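Yeast glycogen phosphorylase (PDB 1YGP) is a carbohydrate phosphorylase of the GT-B clan that carries bound pyridoxal-5'-phosphate and forms an assembly of two chains. Local coordinates at residues S782-V787 / D809-H814; Y771-H776 / L819-F824; I609-R614 / K665-L670. One frame throughout, in Å; residues are numbered along the deposited sequence.

Interaction 1. Residues S782-V787 / D809-H814; sequences SSLDSV and DSIKYH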
loop_
_atom_site.group_PDB
_atom_site.type_symbol
_atom_site.label_atom_id
_atom_site.label_comp_id
_atom_site.label_asym_id
_atom_site.label_seq_id
_atom_site.Cartn_x
_atom_site.Cartn_y
_atom_site.Cartn_z
ATOM N N SER A 782 -23.448 -20.913 49.303
ATOM C CA SER A 782 -22.569 -20.049 50.086
ATOM C C SER A 782 -21.239 -19.692 49.420
ATOM O O SER A 782 -20.808 -18.539 49.464
ATOM C CB SER A 782 -22.258 -20.706 51.417
ATOM O OG SER A 782 -23.448 -21.231 51.985
ATOM N N SER A 783 -20.623 -20.646 48.725
ATOM C CA SER A 783 -19.341 -20.480 48.051
ATOM C C SER A 783 -19.362 -19.331 47.061
ATOM O O SER A 783 -18.567 -18.383 47.111
ATOM C CB SER A 783 -19.028 -21.790 47.354
ATOM O OG SER A 783 -20.246 -22.381 46.900
ATOM N N LEU A 784 -20.391 -19.428 46.218
ATOM C CA LEU A 784 -20.631 -18.439 45.194
ATOM C C LEU A 784 -21.045 -17.146 45.861
ATOM O O LEU A 784 -20.590 -16.074 45.451
ATOM C CB LEU A 784 -21.737 -18.869 44.250
ATOM C CG LEU A 784 -21.898 -17.964 43.057
ATOM C CD1 LEU A 784 -20.618 -18.016 42.247
ATOM C CD2 LEU A 784 -23.075 -18.402 42.210
ATOM N N ASP A 785 -21.844 -17.222 46.929
ATOM C CA ASP A 785 -22.282 -16.015 47.594
ATOM C C ASP A 785 -21.121 -15.292 48.248
ATOM O O ASP A 785 -21.113 -14.060 48.302
ATOM C CB ASP A 785 -23.322 -16.324 48.641
ATOM C CG ASP A 785 -24.011 -15.040 49.069
ATOM O OD1 ASP A 785 -24.635 -14.381 48.227
ATOM O OD2 ASP A 785 -23.894 -14.692 50.243
ATOM N N SER A 786 -20.102 -16.021 48.670
ATOM C CA SER A 786 -18.928 -15.404 49.231
ATOM C C SER A 786 -18.279 -14.620 48.110
ATOM O O SER A 786 -18.080 -13.415 48.289
ATOM C CB SER A 786 -18.001 -16.477 49.756
ATOM O OG SER A 786 -18.686 -17.215 50.764
ATOM N N VAL A 787 -18.046 -15.179 46.915
ATOM C CA VAL A 787 -17.384 -14.374 45.903
ATOM C C VAL A 787 -18.273 -13.253 45.412
ATOM O O VAL A 787 -17.748 -12.138 45.321
ATOM C CB VAL A 787 -16.902 -15.200 44.682
ATOM C CG1 VAL A 787 -15.749 -16.011 45.166
ATOM C CG2 VAL A 787 -17.889 -16.193 44.149
ATOM N N ASP A 809 -25.562 -8.857 39.680
ATOM C CA ASP A 809 -27.002 -8.841 39.551
ATOM C C ASP A 809 -27.543 -9.659 38.406
ATOM O O ASP A 809 -28.757 -9.894 38.408
ATOM C CB ASP A 809 -27.519 -7.432 39.389
ATOM C CG ASP A 809 -27.226 -6.509 40.562
ATOM O OD1 ASP A 809 -26.874 -6.972 41.655
ATOM O OD2 ASP A 809 -27.350 -5.302 40.353
ATOM N N SER A 810 -26.795 -10.115 37.403
ATOM C CA SER A 810 -27.424 -10.954 36.396
ATOM C C SER A 810 -27.662 -12.323 37.034
ATOM O O SER A 810 -28.786 -12.844 36.953
ATOM C CB SER A 810 -26.539 -11.061 35.142
ATOM O OG SER A 810 -25.241 -11.626 35.289
ATOM N N ILE A 811 -26.679 -12.843 37.791
ATOM C CA ILE A 811 -26.794 -14.138 38.463
ATOM C C ILE A 811 -27.824 -14.077 39.579
ATOM O O ILE A 811 -28.826 -14.793 39.572
ATOM C CB ILE A 811 -25.444 -14.590 39.080
ATOM C CG1 ILE A 811 -24.422 -14.753 37.999
ATOM C CG2 ILE A 811 -25.604 -15.915 39.790
ATOM C CD1 ILE A 811 -23.073 -15.217 38.502
ATOM N N LYS A 812 -27.560 -13.142 40.487
ATOM C CA LYS A 812 -28.312 -12.936 41.708
ATOM C C LYS A 812 -29.717 -12.371 41.552
ATOM O O LYS A 812 -30.482 -12.409 42.516
ATOM C CB LYS A 812 -27.482 -12.025 42.583
ATOM C CG LYS A 812 -27.762 -12.157 44.035
ATOM C CD LYS A 812 -26.801 -11.242 44.736
ATOM C CE LYS A 812 -27.103 -11.244 46.228
ATOM N NZ LYS A 812 -28.443 -10.735 46.487
ATOM N N TYR A 813 -30.094 -11.797 40.401
ATOM C CA TYR A 813 -31.413 -11.193 40.256
ATOM C C TYR A 813 -31.951 -11.322 38.855
ATOM O O TYR A 813 -33.010 -10.763 38.581
ATOM C CB TYR A 813 -31.427 -9.682 40.570
ATOM C CG TYR A 813 -30.950 -9.254 41.945
ATOM C CD1 TYR A 813 -31.767 -9.364 43.061
ATOM C CD2 TYR A 813 -29.663 -8.749 42.073
ATOM C CE1 TYR A 813 -31.289 -8.967 44.306
ATOM C CE2 TYR A 813 -29.176 -8.349 43.306
ATOM C CZ TYR A 813 -29.996 -8.463 44.412
ATOM O OH TYR A 813 -29.498 -8.061 45.632
ATOM N N HIS A 814 -31.319 -11.914 37.847
ATOM C CA HIS A 814 -31.996 -12.010 36.554
ATOM C C HIS A 814 -31.929 -13.442 36.053
ATOM O O HIS A 814 -31.388 -13.812 35.011
ATOM C CB HIS A 814 -31.357 -11.027 35.560
ATOM C CG HIS A 814 -31.592 -9.627 36.062
ATOM N ND1 HIS A 814 -30.772 -8.882 36.797
ATOM C CD2 HIS A 814 -32.770 -8.944 35.927
ATOM C CE1 HIS A 814 -31.394 -7.780 37.129
ATOM N NE2 HIS A 814 -32.594 -7.833 36.600
#
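Just ahead of Leu784 and Asp785, which reach Ile811 and Lys812 of the facing helix, the carbonyl Ser782 O is gripped twice: by Ser786 N at 2.7 Å and by Ser786 OG at 2.8 Å. The hydroxyl stands 41° out of the carbonyl plane, above it and not on a lone pair, and supplements the helical N-H bond. Across the contact the evidence is sparse. Leu784 CD2 meets Ile811 CG2 at 4.3 Å, methyl against methyl, and both residues direct CB at the other helix and are buried. Beside this pair the carboxylate of Asp785 stops short of Lys812: OD1 lies 4.5 Å from CE and 5.6 Å from NZ, so the opposite charges are not in contact and any attraction is probably weak. The lysine chain runs extended as far as CE, then turns at its last torsion (-62°) and gives NZ to Tyr813 OH at 3.0 Å; its CG passes over one face of that tyrosine ring, toward the rim. This is light helix-to-helix packing, completed by other helices: Phe824 of helix 820-840 packs on Leu784, Val820 and Ser821 of the same helix on Ile811, and Phe620 of helix 615-634 on Ile811.

Interaction 2. Residues Y771-H776 / L819-F824; sequences YNHQYH and LVSDDF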
loop_
_atom_site.group_PDB
_atom_site.type_symbol
_atom_site.label_atom_id
_atom_site.label_comp_id
_atom_site.label_asym_id
_atom_site.label_seq_id
_atom_site.Cartn_x
_atom_site.Cartn_y
_atom_site.Cartn_z
ATOM N N TYR A 771 -35.929 -22.586 34.080
ATOM C CA TYR A 771 -37.284 -22.283 34.578
ATOM C C TYR A 771 -37.363 -22.087 36.092
ATOM O O TYR A 771 -37.852 -21.066 36.584
ATOM C CB TYR A 771 -38.264 -23.404 34.174
ATOM C CG TYR A 771 -39.627 -23.331 34.862
ATOM C CD1 TYR A 771 -40.643 -22.517 34.338
ATOM C CD2 TYR A 771 -39.862 -24.060 36.040
ATOM C CE1 TYR A 771 -41.884 -22.429 34.986
ATOM C CE2 TYR A 771 -41.095 -23.974 36.689
ATOM C CZ TYR A 771 -42.093 -23.159 36.156
ATOM O OH TYR A 771 -43.307 -23.079 36.795
ATOM N N ASN A 772 -36.882 -23.054 36.857
ATOM C CA ASN A 772 -36.880 -22.960 38.302
ATOM C C ASN A 772 -36.182 -21.706 38.794
ATOM O O ASN A 772 -36.498 -21.189 39.866
ATOM C CB ASN A 772 -36.180 -24.146 38.931
ATOM C CG ASN A 772 -36.945 -25.438 38.733
ATOM O OD1 ASN A 772 -38.171 -25.438 38.656
ATOM N ND2 ASN A 772 -36.287 -26.589 38.607
ATOM N N HIS A 773 -35.246 -21.135 38.030
ATOM C CA HIS A 773 -34.553 -19.942 38.474
ATOM C C HIS A 773 -35.484 -18.775 38.615
ATOM O O HIS A 773 -35.281 -17.957 39.514
ATOM C CB HIS A 773 -33.499 -19.506 37.514
ATOM C CG HIS A 773 -32.132 -19.952 37.935
ATOM N ND1 HIS A 773 -31.459 -20.986 37.465
ATOM C CD2 HIS A 773 -31.361 -19.314 38.870
ATOM C CE1 HIS A 773 -30.304 -21.003 38.070
ATOM N NE2 HIS A 773 -30.248 -19.999 38.913
ATOM N N GLN A 774 -36.475 -18.705 37.725
ATOM C CA GLN A 774 -37.353 -17.555 37.725
ATOM C C GLN A 774 -38.639 -17.846 38.457
ATOM O O GLN A 774 -38.940 -17.204 39.454
ATOM C CB GLN A 774 -37.693 -17.126 36.287
ATOM N N TYR A 775 -39.379 -18.867 38.026
ATOM C CA TYR A 775 -40.694 -19.129 38.580
ATOM C C TYR A 775 -40.728 -20.172 39.701
ATOM O O TYR A 775 -41.731 -20.872 39.844
ATOM C CB TYR A 775 -41.623 -19.548 37.423
ATOM N N HIS A 776 -39.659 -20.303 40.494
ATOM C CA HIS A 776 -39.575 -21.174 41.669
ATOM C C HIS A 776 -38.160 -21.118 42.290
ATOM O O HIS A 776 -37.567 -22.161 42.620
ATOM C CB HIS A 776 -39.881 -22.658 41.312
ATOM N N LEU A 819 -26.524 -20.581 34.014
ATOM C CA LEU A 819 -26.330 -21.589 35.041
ATOM C C LEU A 819 -24.997 -21.563 35.790
ATOM O O LEU A 819 -24.431 -22.607 36.135
ATOM C CB LEU A 819 -26.547 -22.985 34.415
ATOM C CG LEU A 819 -27.934 -23.533 34.046
ATOM C CD1 LEU A 819 -28.682 -22.579 33.142
ATOM C CD2 LEU A 819 -27.762 -24.854 33.282
ATOM N N VAL A 820 -24.505 -20.378 36.150
ATOM C CA VAL A 820 -23.277 -20.311 36.940
ATOM C C VAL A 820 -23.501 -20.924 38.331
ATOM O O VAL A 820 -22.715 -21.760 38.781
ATOM C CB VAL A 820 -22.793 -18.837 37.077
ATOM C CG1 VAL A 820 -21.627 -18.693 38.061
ATOM C CG2 VAL A 820 -22.285 -18.382 35.713
ATOM N N SER A 821 -24.606 -20.564 38.995
ATOM C CA SER A 821 -24.924 -21.056 40.323
ATOM C C SER A 821 -24.994 -22.576 40.380
ATOM O O SER A 821 -24.449 -23.224 41.287
ATOM C CB SER A 821 -26.269 -20.515 40.788
ATOM O OG SER A 821 -26.801 -19.423 40.025
ATOM N N ASP A 822 -25.594 -23.112 39.309
ATOM C CA ASP A 822 -25.874 -24.540 39.246
ATOM C C ASP A 822 -24.609 -25.366 39.145
ATOM O O ASP A 822 -24.411 -26.358 39.863
ATOM C CB ASP A 822 -26.777 -24.825 38.053
ATOM C CG ASP A 822 -28.041 -23.969 38.121
ATOM O OD1 ASP A 822 -28.978 -24.319 38.844
ATOM O OD2 ASP A 822 -28.074 -22.934 37.463
ATOM N N ASP A 823 -23.702 -24.877 38.300
ATOM C CA ASP A 823 -22.477 -25.608 38.086
ATOM C C ASP A 823 -21.363 -25.232 39.042
ATOM O O ASP A 823 -20.373 -25.972 39.092
ATOM C CB ASP A 823 -22.054 -25.405 36.619
ATOM C CG ASP A 823 -23.044 -25.951 35.596
ATOM O OD1 ASP A 823 -23.936 -26.735 35.925
ATOM O OD2 ASP A 823 -22.923 -25.606 34.435
ATOM N N PHE A 824 -21.501 -24.196 39.881
ATOM C CA PHE A 824 -20.373 -23.734 40.687
ATOM C C PHE A 824 -19.740 -24.794 41.574
ATOM O O PHE A 824 -18.528 -25.033 41.510
ATOM C CB PHE A 824 -20.772 -22.550 41.578
ATOM C CG PHE A 824 -19.537 -21.760 42.017
ATOM C CD1 PHE A 824 -18.696 -21.188 41.051
ATOM C CD2 PHE A 824 -19.217 -21.635 43.375
ATOM C CE1 PHE A 824 -17.536 -20.504 41.445
ATOM C CE2 PHE A 824 -18.053 -20.945 43.747
ATOM C CZ PHE A 824 -17.206 -20.380 42.790
#
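His773 meets Asp822 through the edge of its ring, and this pair is the closer-packed part of the contact. Asp822 OD2 lies in the imidazole plane, 3.0 Å from His773 CE1, an edge approach whose exact length is not to be pressed at this resolution; His773 ND1 and NE2 are each 3.9 Å from the same oxygen. The carbon between the nitrogens therefore faces the carboxylate, whose own plane is turned 84° from the ring. With CG beside its backbone N (chi1 -55°), Asp822 sends its carboxylate out to meet a histidine arriving from the opposite direction. A neighbouring negative charge would probably favour a protonated ring. His773 ND1 bonds to Leu769 O one turn back in its helix. The Ser821 edge is looser: OG stands 3.7 Å from His773 NE2 without bonding to it, and is bonded to Asp816 OD2. His773 and Asp822 remain partly exposed, whereas Ser821 is buried. The closest CA atoms, those of His773 and Leu819, are 9.1 Å apart. The contact joins the C-terminal end of helix 763-775 to the first turn of helix 820-840; helix 615-634 packs on Val820 and Phe824 through Phe620, and helix 782-790 on Ser821 and Phe824 through Leu784.

Interaction 3. Residues I609-R614 / K665-L670; sequences IHEYKR and KLIIKL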
loop_
_atom_site.group_PDB
_atom_site.type_symbol
_atom_site.label_atom_id
_atom_site.label_comp_id
_atom_site.label_asym_id
_atom_site.label_seq_id
_atom_site.Cartn_x
_atom_site.Cartn_y
_atom_site.Cartn_z
ATOM N N ILE A 609 -14.470 -13.822 24.570
ATOM C CA ILE A 609 -15.018 -13.410 25.838
ATOM C C ILE A 609 -16.503 -13.321 25.558
ATOM O O ILE A 609 -16.925 -12.500 24.736
ATOM C CB ILE A 609 -14.461 -12.022 26.238
ATOM C CG1 ILE A 609 -12.924 -12.001 26.295
ATOM C CG2 ILE A 609 -15.110 -11.645 27.555
ATOM C CD1 ILE A 609 -12.183 -12.986 27.241
ATOM N N HIS A 610 -17.338 -14.130 26.184
ATOM C CA HIS A 610 -18.765 -14.017 25.955
ATOM C C HIS A 610 -19.396 -14.610 27.182
ATOM O O HIS A 610 -18.934 -15.671 27.591
ATOM C CB HIS A 610 -19.222 -14.841 24.753
ATOM C CG HIS A 610 -20.661 -14.569 24.355
ATOM N ND1 HIS A 610 -21.780 -14.470 25.086
ATOM C CD2 HIS A 610 -21.008 -14.345 23.049
ATOM C CE1 HIS A 610 -22.773 -14.200 24.271
ATOM N NE2 HIS A 610 -22.297 -14.125 23.057
ATOM N N GLU A 611 -20.478 -14.061 27.742
ATOM C CA GLU A 611 -21.103 -14.680 28.906
ATOM C C GLU A 611 -21.407 -16.176 28.812
ATOM O O GLU A 611 -21.189 -16.878 29.799
ATOM C CB GLU A 611 -22.395 -13.995 29.231
ATOM C CG GLU A 611 -22.266 -12.593 29.754
ATOM C CD GLU A 611 -23.650 -12.021 29.966
ATOM O OE1 GLU A 611 -24.236 -11.499 29.010
ATOM O OE2 GLU A 611 -24.140 -12.123 31.091
ATOM N N TYR A 612 -21.870 -16.699 27.657
ATOM C CA TYR A 612 -22.130 -18.120 27.523
ATOM C C TYR A 612 -20.869 -18.991 27.512
ATOM O O TYR A 612 -20.931 -20.213 27.633
ATOM C CB TYR A 612 -22.969 -18.356 26.249
ATOM C CG TYR A 612 -22.267 -18.632 24.921
ATOM C CD1 TYR A 612 -21.792 -19.918 24.642
ATOM C CD2 TYR A 612 -22.077 -17.618 23.988
ATOM C CE1 TYR A 612 -21.121 -20.190 23.456
ATOM C CE2 TYR A 612 -21.404 -17.889 22.788
ATOM C CZ TYR A 612 -20.921 -19.177 22.531
ATOM O OH TYR A 612 -20.181 -19.439 21.388
ATOM N N LYS A 613 -19.684 -18.427 27.288
ATOM C CA LYS A 613 -18.442 -19.192 27.342
ATOM C C LYS A 613 -18.021 -19.335 28.788
ATOM O O LYS A 613 -17.037 -20.014 29.087
ATOM C CB LYS A 613 -17.313 -18.506 26.636
ATOM C CG LYS A 613 -17.577 -18.271 25.191
ATOM C CD LYS A 613 -17.307 -19.511 24.428
ATOM C CE LYS A 613 -17.279 -19.013 23.030
ATOM N NZ LYS A 613 -17.315 -20.139 22.137
ATOM N N ARG A 614 -18.722 -18.620 29.658
ATOM C CA ARG A 614 -18.562 -18.635 31.085
ATOM C C ARG A 614 -17.164 -18.388 31.609
ATOM O O ARG A 614 -16.690 -19.020 32.551
ATOM C CB ARG A 614 -19.138 -19.954 31.601
ATOM C CG ARG A 614 -20.612 -19.969 31.237
ATOM C CD ARG A 614 -21.364 -20.847 32.172
ATOM N NE ARG A 614 -20.917 -22.219 32.041
ATOM C CZ ARG A 614 -21.490 -23.229 32.716
ATOM N NH1 ARG A 614 -22.523 -22.987 33.546
ATOM N NH2 ARG A 614 -21.016 -24.483 32.557
ATOM N N LYS A 665 -16.872 -6.930 28.097
ATOM C CA LYS A 665 -15.840 -5.994 28.481
ATOM C C LYS A 665 -15.719 -5.888 30.004
ATOM O O LYS A 665 -14.594 -5.724 30.495
ATOM C CB LYS A 665 -16.147 -4.646 27.851
ATOM C CG LYS A 665 -15.505 -4.570 26.481
ATOM C CD LYS A 665 -16.038 -3.399 25.686
ATOM C CE LYS A 665 -15.131 -3.164 24.497
ATOM N NZ LYS A 665 -15.287 -1.812 23.967
ATOM N N LEU A 666 -16.787 -6.037 30.797
ATOM C CA LEU A 666 -16.653 -6.023 32.254
ATOM C C LEU A 666 -15.856 -7.219 32.691
ATOM O O LEU A 666 -14.999 -7.077 33.569
ATOM C CB LEU A 666 -17.960 -6.139 33.035
ATOM C CG LEU A 666 -18.693 -4.895 33.480
ATOM C CD1 LEU A 666 -19.949 -5.276 34.250
ATOM C CD2 LEU A 666 -17.769 -4.068 34.365
ATOM N N ILE A 667 -16.081 -8.378 32.052
ATOM C CA ILE A 667 -15.418 -9.580 32.494
ATOM C C ILE A 667 -13.918 -9.438 32.273
ATOM O O ILE A 667 -13.130 -9.856 33.138
ATOM C CB ILE A 667 -16.009 -10.786 31.752
ATOM C CG1 ILE A 667 -17.453 -10.972 32.229
ATOM C CG2 ILE A 667 -15.187 -12.050 32.030
ATOM C CD1 ILE A 667 -18.263 -12.129 31.599
ATOM N N ILE A 668 -13.491 -8.766 31.197
ATOM C CA ILE A 668 -12.066 -8.554 30.992
ATOM C C ILE A 668 -11.540 -7.670 32.109
ATOM O O ILE A 668 -10.484 -8.013 32.644
ATOM C CB ILE A 668 -11.825 -7.922 29.603
ATOM C CG1 ILE A 668 -12.212 -8.928 28.505
ATOM C CG2 ILE A 668 -10.369 -7.541 29.457
ATOM C CD1 ILE A 668 -12.066 -8.488 27.040
ATOM N N LYS A 669 -12.236 -6.612 32.554
ATOM C CA LYS A 669 -11.711 -5.747 33.607
ATOM C C LYS A 669 -11.601 -6.549 34.894
ATOM O O LYS A 669 -10.559 -6.526 35.561
ATOM C CB LYS A 669 -12.620 -4.533 33.845
ATOM C CG LYS A 669 -12.181 -3.554 34.941
ATOM C CD LYS A 669 -10.770 -3.093 34.623
ATOM C CE LYS A 669 -10.026 -2.344 35.726
ATOM N NZ LYS A 669 -10.595 -1.027 35.926
ATOM N N LEU A 670 -12.629 -7.347 35.181
ATOM C CA LEU A 670 -12.667 -8.157 36.376
ATOM C C LEU A 670 -11.496 -9.117 36.447
ATOM O O LEU A 670 -10.899 -9.191 37.529
ATOM C CB LEU A 670 -13.993 -8.916 36.418
ATOM C CG LEU A 670 -14.622 -9.429 37.728
ATOM C CD1 LEU A 670 -14.759 -10.939 37.586
ATOM C CD2 LEU A 670 -13.818 -9.003 38.963
#
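The backbone of Ile609-Arg614 leaves Ile609 in an extended conformation, then tightens into a 3-10 turn at 611-613, while Lys665-Leu670 is regular helix. Two bonds define the turn, Lys613 N to His610 O at 2.9 Å and Arg614 N to Glu611 O at 3.0 Å, and Arg614 then occupies the N-cap position of helix 615-634. The two segments come nearest, by CA atoms, at Ile609 and Ile668, 7.7 Å apart. Ile609 carries most of the packing. Its CG1 meets Ile668 CD1 at 3.7 Å, and the two side chains cross at about a right angle. The other branch, Ile609 CG2, lies anti to the backbone N (CG1 is beside it, chi1 -57°) and reaches Ile668 CG1 at 4.1 Å and Ile667 CB at 4.4 Å, so CG1 lies on Ile668 while CG2 touches both Ile668 and Ile667. Glu611 adds only its aliphatic part, CG against Ile667 CD1 at 4.4 Å; its OE1 is hydrogen-bonded to Tyr661 OH. The contact packs the loop between strand 601-606 and helix 615-634 on helix 662-678, within the Rossmann-like domain built on the parallel sheet. Ile609 lies about 10 Å, by its side chain, from the bound pyridoxal-5'-phosphate. Aliphatic carbons make up the interface, which implies non-directional, hydrophobic cohesion, with the bond of Glu611 OE1 made outside the two segments.

How the interactions relate
From the N terminus, interaction 3 comes first: it closes the loop from the end of strand 601-606, through helix 615-634 and strand 649-654, to helix 662-678. It is complete before the others begin. Interaction 2 then opens at 771-776 and closes at 819-824, and interaction 1, between 782-787 and 809-814, is nested inside that loop. The nested pair shares a packed surface: Leu784 CD2 lies 3.7 Å from Ser821 CA, and Ile811 CG2 is 3.7 Å from Ser821 OG. A salt bridge from Arg614 NH1 to Asp823 OD2, at 2.8 Å, couples interactions 2 and 3, tying the start of helix 615-634 to helix 820-840.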